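Local coordinates for ABC transporter sugar binding protein (Xanthomonas axonopodis pv. citri, PDB 3UOR), which probably binds maltose or a related sugar in the periplasm and hands it to an ABC importer for uptake, at residues 30-35 against 318-323; 42-47 against 60-65; 161-166 against 170-175. All blocks are in the same frame, centred on the assembly; numbering follows the deposited sequence.

Contact 1: 30-35 against 318-323; sequences TTVRFW and WKLIEY
Leu-320 of helix 314-324 packs on Val-32 and Phe-34 of the N-terminal strand, a small hydrophobic meeting of helix and sheet in the alpha/beta fold of a periplasmic sugar-binding protein. It shows a helix leucine meeting two strand residues through carbon alone, with about 100 Å² buried between the two segments. From CB the leucine runs to CG, which lies anti to the backbone N (chi1 166°), and this torsion sends the branched end out toward the strand. There the two methyls part company. CD2 does all the close work: it sits 3.8 Å from CD2 of Phe-34 and 4.1 Å from CG of the same ring, so it meets the ring obliquely near the root. The same methyl makes a looser contact, 4.4 Å, with CG1 of Val-32. CD1 stays farther from both. Val-32 and Phe-34 lie two apart on the strand and therefore present their side chains on the same side of it, whereas Arg-33 between them points away from the helix. All three partners are buried. Phe-34 also touches Leu-305 of strand 303-307 and Leu-324 of the helix, while Val-32 reaches Ala-316 and Ser-317 one turn earlier. The long axes of Phe-34 and Leu-320 stand at about a right angle, and the leucine meets the CD2 side of the ring, not CD1.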
loop_
_atom_site.group_PDB
_atom_site.type_symbol
_atom_site.label_atom_id
_atom_site.label_comp_id
_atom_site.label_asym_id
_atom_site.label_seq_id
_atom_site.Cartn_x
_atom_site.Cartn_y
_atom_site.Cartn_z
ATOM N N THR A 30 -32.801 -11.109 -4.855
ATOM C CA THR A 30 -32.031 -10.070 -5.558
ATOM C C THR A 30 -30.563 -10.460 -5.702
ATOM O O THR A 30 -29.864 -10.663 -4.708
ATOM C CB THR A 30 -32.048 -8.695 -4.836
ATOM O OG1 THR A 30 -33.390 -8.257 -4.606
ATOM C CG2 THR A 30 -31.335 -7.652 -5.684
ATOM N N THR A 31 -30.081 -10.546 -6.934
ATOM C CA THR A 31 -28.691 -10.921 -7.140
ATOM C C THR A 31 -27.785 -9.726 -7.403
ATOM O O THR A 31 -28.028 -8.918 -8.299
ATOM C CB THR A 31 -28.521 -11.960 -8.254
ATOM O OG1 THR A 31 -28.986 -13.232 -7.787
ATOM C CG2 THR A 31 -27.054 -12.090 -8.632
ATOM N N VAL A 32 -26.736 -9.637 -6.597
ATOM C CA VAL A 32 -25.697 -8.630 -6.735
ATOM C C VAL A 32 -24.416 -9.281 -7.268
ATOM O O VAL A 32 -23.995 -10.336 -6.786
ATOM C CB VAL A 32 -25.442 -7.951 -5.376
ATOM C CG1 VAL A 32 -24.089 -7.312 -5.339
ATOM C CG2 VAL A 32 -26.530 -6.928 -5.107
ATOM N N ARG A 33 -23.812 -8.671 -8.282
ATOM C CA ARG A 33 -22.549 -9.177 -8.805
ATOM C C ARG A 33 -21.359 -8.402 -8.250
ATOM O O ARG A 33 -21.225 -7.188 -8.445
ATOM C CB ARG A 33 -22.541 -9.194 -10.328
ATOM C CG ARG A 33 -23.488 -10.232 -10.918
ATOM C CD ARG A 33 -23.368 -10.268 -12.427
ATOM N NE ARG A 33 -23.478 -8.928 -12.999
ATOM C CZ ARG A 33 -22.561 -8.364 -13.782
ATOM N NH1 ARG A 33 -21.453 -9.028 -14.109
ATOM N NH2 ARG A 33 -22.763 -7.135 -14.245
ATOM N N PHE A 34 -20.498 -9.141 -7.565
ATOM C CA PHE A 34 -19.358 -8.600 -6.837
ATOM C C PHE A 34 -18.070 -9.181 -7.428
ATOM O O PHE A 34 -17.827 -10.383 -7.339
ATOM C CB PHE A 34 -19.503 -8.995 -5.360
ATOM C CG PHE A 34 -18.361 -8.574 -4.487
ATOM C CD1 PHE A 34 -17.477 -7.585 -4.883
ATOM C CD2 PHE A 34 -18.185 -9.162 -3.250
ATOM C CE1 PHE A 34 -16.422 -7.201 -4.065
ATOM C CE2 PHE A 34 -17.143 -8.785 -2.426
ATOM C CZ PHE A 34 -16.257 -7.797 -2.834
ATOM N N TRP A 35 -17.261 -8.333 -8.052
ATOM C CA TRP A 35 -15.971 -8.766 -8.588
ATOM C C TRP A 35 -14.847 -8.448 -7.611
ATOM O O TRP A 35 -14.757 -7.332 -7.110
ATOM C CB TRP A 35 -15.667 -8.065 -9.902
ATOM C CG TRP A 35 -16.531 -8.453 -11.030
ATOM C CD1 TRP A 35 -17.612 -9.288 -10.999
ATOM C CD2 TRP A 35 -16.396 -8.016 -12.387
ATOM N NE1 TRP A 35 -18.159 -9.396 -12.259
ATOM C CE2 TRP A 35 -17.426 -8.625 -13.126
ATOM C CE3 TRP A 35 -15.500 -7.165 -13.046
ATOM C CZ2 TRP A 35 -17.585 -8.409 -14.493
ATOM C CZ3 TRP A 35 -15.654 -6.958 -14.394
ATOM C CH2 TRP A 35 -16.692 -7.574 -15.107
ATOM N N TRP A 318 -24.933 -1.417 -1.475
ATOM C CA TRP A 318 -24.408 -0.698 -0.334
ATOM C C TRP A 318 -24.401 -1.570 0.919
ATOM O O TRP A 318 -23.453 -1.536 1.693
ATOM C CB TRP A 318 -25.196 0.572 -0.045
ATOM C CG TRP A 318 -24.798 1.105 1.286
ATOM C CD1 TRP A 318 -25.531 1.086 2.437
ATOM C CD2 TRP A 318 -23.529 1.674 1.628
ATOM N NE1 TRP A 318 -24.803 1.638 3.473
ATOM C CE2 TRP A 318 -23.573 2.007 2.997
ATOM C CE3 TRP A 318 -22.366 1.956 0.902
ATOM C CZ2 TRP A 318 -22.499 2.606 3.655
ATOM C CZ3 TRP A 318 -21.303 2.545 1.554
ATOM C CH2 TRP A 318 -21.377 2.865 2.920
ATOM N N LYS A 319 -25.460 -2.339 1.137
ATOM C CA LYS A 319 -25.528 -3.184 2.339
ATOM C C LYS A 319 -24.363 -4.165 2.388
ATOM O O LYS A 319 -23.809 -4.432 3.452
ATOM C CB LYS A 319 -26.857 -3.951 2.417
ATOM C CG LYS A 319 -28.078 -3.083 2.720
ATOM C CD LYS A 319 -29.347 -3.932 2.705
ATOM C CE LYS A 319 -30.605 -3.128 3.040
ATOM N NZ LYS A 319 -30.814 -3.011 4.511
ATOM N N LEU A 320 -23.999 -4.713 1.236
ATOM C CA LEU A 320 -22.867 -5.620 1.182
ATOM C C LEU A 320 -21.579 -4.902 1.602
ATOM O O LEU A 320 -20.750 -5.460 2.326
ATOM C CB LEU A 320 -22.719 -6.220 -0.216
ATOM C CG LEU A 320 -21.392 -6.915 -0.461
ATOM C CD1 LEU A 320 -21.195 -8.057 0.506
ATOM C CD2 LEU A 320 -21.317 -7.403 -1.891
ATOM N N ILE A 321 -21.419 -3.657 1.171
ATOM C CA ILE A 321 -20.182 -2.933 1.450
ATOM C C ILE A 321 -20.115 -2.573 2.920
ATOM O O ILE A 321 -19.053 -2.632 3.556
ATOM C CB ILE A 321 -20.054 -1.659 0.608
ATOM C CG1 ILE A 321 -19.738 -2.011 -0.849
ATOM C CG2 ILE A 321 -18.935 -0.794 1.138
ATOM C CD1 ILE A 321 -19.561 -0.797 -1.719
ATOM N N GLU A 322 -21.275 -2.224 3.455
ATOM C CA GLU A 322 -21.419 -1.878 4.850
ATOM C C GLU A 322 -21.076 -3.078 5.709
ATOM O O GLU A 322 -20.369 -2.940 6.700
ATOM C CB GLU A 322 -22.852 -1.435 5.124
ATOM C CG GLU A 322 -23.011 -0.717 6.436
ATOM C CD GLU A 322 -24.444 -0.277 6.671
ATOM O OE1 GLU A 322 -25.302 -1.155 6.890
ATOM O OE2 GLU A 322 -24.706 0.937 6.642
ATOM N N TYR A 323 -21.573 -4.251 5.319
ATOM C CA TYR A 323 -21.268 -5.499 6.023
ATOM C C TYR A 323 -19.755 -5.714 6.079
ATOM O O TYR A 323 -19.199 -6.022 7.135
ATOM C CB TYR A 323 -21.947 -6.687 5.335
ATOM C CG TYR A 323 -21.545 -8.046 5.877
ATOM C CD1 TYR A 323 -22.172 -8.592 6.989
ATOM C CD2 TYR A 323 -20.543 -8.782 5.265
ATOM C CE1 TYR A 323 -21.799 -9.838 7.480
ATOM C CE2 TYR A 323 -20.155 -10.020 5.747
ATOM C CZ TYR A 323 -20.781 -10.543 6.851
ATOM O OH TYR A 323 -20.380 -11.777 7.315
#

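Contact 2: 42-47 against 60-65; sequences EVVAEL and VDVQNI
Glu-42 opens the helical side of this contact by laying its aliphatic CG near the amide of Asn-64, on the strand that follows helix 39-52 in a beta-alpha-beta unit. The helix is the connection of that unit, and within these segments it runs almost antiparallel to the strand, at 169°, with the axes 8.8 Å apart. The CB of Glu-42 points away from the strand, but CG, beside the backbone N and anti to the carbonyl carbon (chi1 -64°), is thereby brought within 3.9 Å of ND2 of Asn-64. The chain is extended beyond CG and carries the carboxylate onward, its plane turned 34° from that of the amide. The touch is thus one of a methylene with an amide nitrogen, and the polar tie of Asn-64 lies elsewhere: its OD1 accepts a hydrogen bond from the backbone N of Gly-38, just before helix 39-52. Two residues on, Val-44 brings CG1 to 4.2 Å from CG1 of Val-62, and beyond this pair it is buried against Phe-34 and Leu-324. Ala-45 comes next, and its CB stands 4.3 Å from that same CG1 of Val-62. One valine methyl therefore serves two successive helix residues. The small alanine side chain goes with the nearest pair of CA atoms, 6.2 Å between Ala-45 and Val-62. Val-62 also touches Val-48, a turn further along the helix. The chemistry is graded: methyl groups meet at Val-62, while nearer the start of the helix the exposed Glu-42 and Asn-64 touch without bonding to each other. Between these two segments the contact is thus van der Waals packing, and polar ties lie beside it, at OD1 of Asn-64 and from Val-60 N to Glu-52 OE1.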
loop_
_atom_site.group_PDB
_atom_site.type_symbol
_atom_site.label_atom_id
_atom_site.label_comp_id
_atom_site.label_asym_id
_atom_site.label_seq_id
_atom_site.Cartn_x
_atom_site.Cartn_y
_atom_site.Cartn_z
ATOM N N GLU A 42 -11.359 -15.211 -2.882
ATOM C CA GLU A 42 -11.614 -16.504 -2.253
ATOM C C GLU A 42 -12.103 -16.319 -0.826
ATOM O O GLU A 42 -13.094 -16.919 -0.402
ATOM C CB GLU A 42 -10.342 -17.347 -2.203
ATOM C CG GLU A 42 -9.754 -17.748 -3.535
ATOM C CD GLU A 42 -8.478 -18.559 -3.354
ATOM O OE1 GLU A 42 -8.408 -19.358 -2.390
ATOM O OE2 GLU A 42 -7.541 -18.394 -4.167
ATOM N N VAL A 43 -11.382 -15.496 -0.079
ATOM C CA VAL A 43 -11.710 -15.263 1.307
ATOM C C VAL A 43 -13.022 -14.493 1.450
ATOM O O VAL A 43 -13.885 -14.883 2.236
ATOM C CB VAL A 43 -10.566 -14.532 2.021
ATOM C CG1 VAL A 43 -10.919 -14.290 3.467
ATOM C CG2 VAL A 43 -9.300 -15.351 1.922
ATOM N N VAL A 44 -13.200 -13.415 0.687
ATOM C CA VAL A 44 -14.441 -12.652 0.829
ATOM C C VAL A 44 -15.652 -13.511 0.463
ATOM O O VAL A 44 -16.747 -13.267 0.955
ATOM C CB VAL A 44 -14.460 -11.326 0.034
ATOM C CG1 VAL A 44 -14.781 -11.579 -1.445
ATOM C CG2 VAL A 44 -15.502 -10.369 0.636
ATOM N N ALA A 45 -15.465 -14.520 -0.389
ATOM C CA ALA A 45 -16.576 -15.414 -0.725
ATOM C C ALA A 45 -17.044 -16.190 0.511
ATOM O O ALA A 45 -18.234 -16.466 0.655
ATOM C CB ALA A 45 -16.198 -16.370 -1.854
ATOM N N GLU A 46 -16.122 -16.530 1.410
ATOM C CA GLU A 46 -16.513 -17.218 2.647
ATOM C C GLU A 46 -17.355 -16.277 3.484
ATOM O O GLU A 46 -18.378 -16.664 4.056
ATOM C CB GLU A 46 -15.299 -17.604 3.472
ATOM C CG GLU A 46 -14.381 -18.588 2.819
ATOM C CD GLU A 46 -13.183 -18.869 3.693
ATOM O OE1 GLU A 46 -12.064 -18.880 3.149
ATOM O OE2 GLU A 46 -13.362 -19.052 4.920
ATOM N N LEU A 47 -16.895 -15.033 3.556
ATOM C CA LEU A 47 -17.541 -14.017 4.363
ATOM C C LEU A 47 -18.945 -13.731 3.865
ATOM O O LEU A 47 -19.840 -13.513 4.668
ATOM C CB LEU A 47 -16.710 -12.731 4.388
ATOM C CG LEU A 47 -15.492 -12.703 5.318
ATOM C CD1 LEU A 47 -14.678 -13.955 5.191
ATOM C CD2 LEU A 47 -14.643 -11.500 5.003
ATOM N N VAL A 60 -25.393 -12.951 -3.421
ATOM C CA VAL A 60 -24.170 -12.306 -3.872
ATOM C C VAL A 60 -23.367 -13.257 -4.750
ATOM O O VAL A 60 -22.931 -14.321 -4.300
ATOM C CB VAL A 60 -23.288 -11.870 -2.697
ATOM C CG1 VAL A 60 -22.050 -11.184 -3.229
ATOM C CG2 VAL A 60 -24.061 -10.959 -1.746
ATOM N N ASP A 61 -23.183 -12.873 -6.005
ATOM C CA ASP A 61 -22.402 -13.673 -6.925
ATOM C C ASP A 61 -20.981 -13.140 -6.952
ATOM O O ASP A 61 -20.708 -12.103 -7.562
ATOM C CB ASP A 61 -23.020 -13.629 -8.323
ATOM C CG ASP A 61 -22.138 -14.275 -9.374
ATOM O OD1 ASP A 61 -21.308 -15.142 -9.016
ATOM O OD2 ASP A 61 -22.270 -13.909 -10.561
ATOM N N VAL A 62 -20.076 -13.840 -6.276
ATOM C CA VAL A 62 -18.684 -13.405 -6.217
ATOM C C VAL A 62 -17.861 -14.000 -7.358
ATOM O O VAL A 62 -17.794 -15.220 -7.525
ATOM C CB VAL A 62 -18.024 -13.744 -4.864
ATOM C CG1 VAL A 62 -16.572 -13.298 -4.862
ATOM C CG2 VAL A 62 -18.775 -13.076 -3.723
ATOM N N GLN A 63 -17.253 -13.127 -8.153
ATOM C CA GLN A 63 -16.392 -13.546 -9.250
ATOM C C GLN A 63 -14.958 -13.208 -8.900
ATOM O O GLN A 63 -14.657 -12.081 -8.489
ATOM C CB GLN A 63 -16.776 -12.835 -10.551
ATOM C CG GLN A 63 -17.955 -13.445 -11.289
ATOM C CD GLN A 63 -17.557 -14.670 -12.091
ATOM O OE1 GLN A 63 -17.744 -15.806 -11.648
ATOM N NE2 GLN A 63 -16.992 -14.444 -13.276
ATOM N N ASN A 64 -14.079 -14.192 -9.062
ATOM C CA ASN A 64 -12.653 -14.010 -8.812
ATOM C C ASN A 64 -11.936 -13.679 -10.103
ATOM O O ASN A 64 -11.761 -14.535 -10.966
ATOM C CB ASN A 64 -12.051 -15.275 -8.188
ATOM C CG ASN A 64 -10.558 -15.145 -7.906
ATOM O OD1 ASN A 64 -9.863 -14.313 -8.492
ATOM N ND2 ASN A 64 -10.061 -15.978 -7.008
ATOM N N ILE A 65 -11.527 -12.426 -10.233
ATOM C CA ILE A 65 -10.797 -11.979 -11.406
ATOM C C ILE A 65 -9.337 -11.817 -11.056
ATOM O O ILE A 65 -9.013 -11.217 -10.044
ATOM C CB ILE A 65 -11.329 -10.644 -11.890
ATOM C CG1 ILE A 65 -12.846 -10.729 -12.001
ATOM C CG2 ILE A 65 -10.681 -10.267 -13.210
ATOM C CD1 ILE A 65 -13.463 -9.500 -12.509
#

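Contact 3: 161-166 against 170-175; sequences QMPKTW and EQVMAA
Pro-163 and Val-172 make the apolar half of a contact between helix 166-180 and the loop that leads into it, a helix start with Thr-165 as N-cap in the alpha/beta fold. The tight part is buried. CG2 of Val-172 stands over two carbons of the proline ring, 4.1 Å from CD and 4.2 Å from CB, and the two side chains cross at about a right angle. CG2 of Val-172 lies beside the backbone N of its own residue, whereas CG1 is the branch anti to that N (chi1 169°). Leu-154 of helix 151-156 packs on the valine as well. The looser, more open side belongs to Gln-161 and Lys-164, exposed residues without a close approach to the helix segment. Thr-165 is partly exposed, yet its OG1 is engaged, capping the backbone N of Glu-168. Trp-166 starts the helix, and its indole leads away to stack on Phe-229 and bond Gln-203. Its backbone makes an ordinary i to i+4 helical bond: N of Glu-170 donates to O of Trp-166 at 2.9 Å (156° at the hydrogen), and CG of Glu-170 comes within 3.3 Å of that same oxygen.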
loop_
_atom_site.group_PDB
_atom_site.type_symbol
_atom_site.label_atom_id
_atom_site.label_comp_id
_atom_site.label_asym_id
_atom_site.label_seq_id
_atom_site.Cartn_x
_atom_site.Cartn_y
_atom_site.Cartn_z
ATOM N N GLN A 161 15.918 -1.494 21.078
ATOM C CA GLN A 161 14.900 -0.662 20.432
ATOM C C GLN A 161 15.155 -0.591 18.929
ATOM O O GLN A 161 16.303 -0.466 18.481
ATOM C CB GLN A 161 14.971 0.774 20.972
ATOM C CG GLN A 161 14.893 0.898 22.489
ATOM C CD GLN A 161 13.683 0.211 23.041
ATOM O OE1 GLN A 161 12.550 0.666 22.848
ATOM N NE2 GLN A 161 13.906 -0.905 23.733
ATOM N N MET A 162 14.094 -0.665 18.139
ATOM C CA MET A 162 14.226 -0.369 16.723
ATOM C C MET A 162 14.344 1.143 16.599
ATOM O O MET A 162 13.842 1.873 17.447
ATOM C CB MET A 162 13.038 -0.912 15.918
ATOM C CG MET A 162 13.123 -2.401 15.631
ATOM S SD MET A 162 14.428 -2.787 14.452
ATOM C CE MET A 162 13.486 -2.527 12.934
ATOM N N PRO A 163 15.050 1.613 15.556
ATOM C CA PRO A 163 15.243 3.040 15.241
ATOM C C PRO A 163 13.926 3.699 14.861
ATOM O O PRO A 163 13.073 3.007 14.299
ATOM C CB PRO A 163 16.149 3.009 14.001
ATOM C CG PRO A 163 15.882 1.642 13.376
ATOM C CD PRO A 163 15.692 0.729 14.567
ATOM N N LYS A 164 13.759 4.992 15.154
ATOM C CA LYS A 164 12.536 5.692 14.765
ATOM C C LYS A 164 12.823 6.867 13.857
ATOM O O LYS A 164 11.922 7.345 13.161
ATOM C CB LYS A 164 11.754 6.190 15.989
ATOM C CG LYS A 164 11.295 5.086 16.929
ATOM C CD LYS A 164 10.420 5.654 18.051
ATOM C CE LYS A 164 9.881 4.533 18.926
ATOM N NZ LYS A 164 8.681 4.975 19.695
ATOM N N THR A 165 14.064 7.355 13.882
ATOM C CA THR A 165 14.462 8.404 12.965
ATOM C C THR A 165 15.390 7.837 11.893
ATOM O O THR A 165 16.056 6.822 12.094
ATOM C CB THR A 165 15.205 9.519 13.681
ATOM O OG1 THR A 165 16.527 9.063 13.986
ATOM C CG2 THR A 165 14.483 9.893 14.984
ATOM N N TRP A 166 15.444 8.515 10.757
ATOM C CA TRP A 166 16.422 8.198 9.729
ATOM C C TRP A 166 17.839 8.061 10.279
ATOM O O TRP A 166 18.505 7.049 10.028
ATOM C CB TRP A 166 16.380 9.246 8.630
ATOM C CG TRP A 166 15.214 9.052 7.656
ATOM C CD1 TRP A 166 14.117 8.246 7.825
ATOM C CD2 TRP A 166 15.041 9.703 6.392
ATOM N NE1 TRP A 166 13.278 8.356 6.741
ATOM C CE2 TRP A 166 13.824 9.239 5.844
ATOM C CE3 TRP A 166 15.805 10.635 5.664
ATOM C CZ2 TRP A 166 13.354 9.664 4.589
ATOM C CZ3 TRP A 166 15.338 11.059 4.422
ATOM C CH2 TRP A 166 14.127 10.572 3.896
ATOM N N GLU A 170 20.274 4.788 10.326
ATOM C CA GLU A 170 21.609 4.685 9.727
ATOM C C GLU A 170 22.639 4.107 10.712
ATOM O O GLU A 170 23.414 3.206 10.365
ATOM C CB GLU A 170 22.065 6.047 9.189
ATOM C CG GLU A 170 21.140 6.573 8.101
ATOM C CD GLU A 170 21.789 7.679 7.282
ATOM O OE1 GLU A 170 22.708 8.349 7.790
ATOM O OE2 GLU A 170 21.376 7.885 6.125
ATOM N N GLN A 171 22.633 4.608 11.944
ATOM C CA GLN A 171 23.546 4.102 12.972
ATOM C C GLN A 171 23.293 2.630 13.292
ATOM O O GLN A 171 24.231 1.862 13.414
ATOM C CB GLN A 171 23.451 4.936 14.240
ATOM C CG GLN A 171 23.919 6.346 14.031
ATOM C CD GLN A 171 25.393 6.374 13.722
ATOM O OE1 GLN A 171 26.185 5.703 14.388
ATOM N NE2 GLN A 171 25.772 7.127 12.696
ATOM N N VAL A 172 22.028 2.234 13.418
ATOM C CA VAL A 172 21.713 0.822 13.672
ATOM C C VAL A 172 22.190 -0.052 12.504
ATOM O O VAL A 172 22.800 -1.105 12.694
ATOM C CB VAL A 172 20.201 0.591 13.879
ATOM C CG1 VAL A 172 19.906 -0.896 13.872
ATOM C CG2 VAL A 172 19.724 1.245 15.187
ATOM N N MET A 173 21.916 0.387 11.282
ATOM C CA MET A 173 22.353 -0.392 10.125
ATOM C C MET A 173 23.871 -0.500 10.076
ATOM O O MET A 173 24.407 -1.559 9.768
ATOM C CB MET A 173 21.786 0.158 8.808
ATOM C CG MET A 173 20.274 -0.128 8.648
ATOM S SD MET A 173 19.631 0.433 7.060
ATOM C CE MET A 173 19.857 2.215 7.174
ATOM N N ALA A 174 24.569 0.582 10.386
ATOM C CA ALA A 174 26.036 0.525 10.357
ATOM C C ALA A 174 26.491 -0.444 11.445
ATOM O O ALA A 174 27.440 -1.204 11.259
ATOM C CB ALA A 174 26.643 1.903 10.569
ATOM N N ALA A 175 25.780 -0.450 12.571
ATOM C CA ALA A 175 26.172 -1.302 13.691
ATOM C C ALA A 175 25.983 -2.780 13.317
ATOM O O ALA A 175 26.801 -3.636 13.661
ATOM C CB ALA A 175 25.392 -0.936 14.964
#

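How the contacts relate
Contacts 1 and 2 are neighbours, their centres about 11 Å apart, and share one sheet: strands 30-36 and 58-64 are parallel neighbours, with probable backbone hydrogen bonds from O of Val-32 to N of Asp-61 and from O of Phe-34 to N of Gln-63. Contact 3 lies across the chain's centre, its own centre about 46 Å from that of contact 1 and about 42 Å from that of contact 2. In sequence, contact 2 closes before contact 3 opens, and both fall between the two segments of contact 1, which brings residues about 280 apart together. This separation is consistent with the two-lobed build of periplasmic binding proteins, whose lobes enclose the sugar.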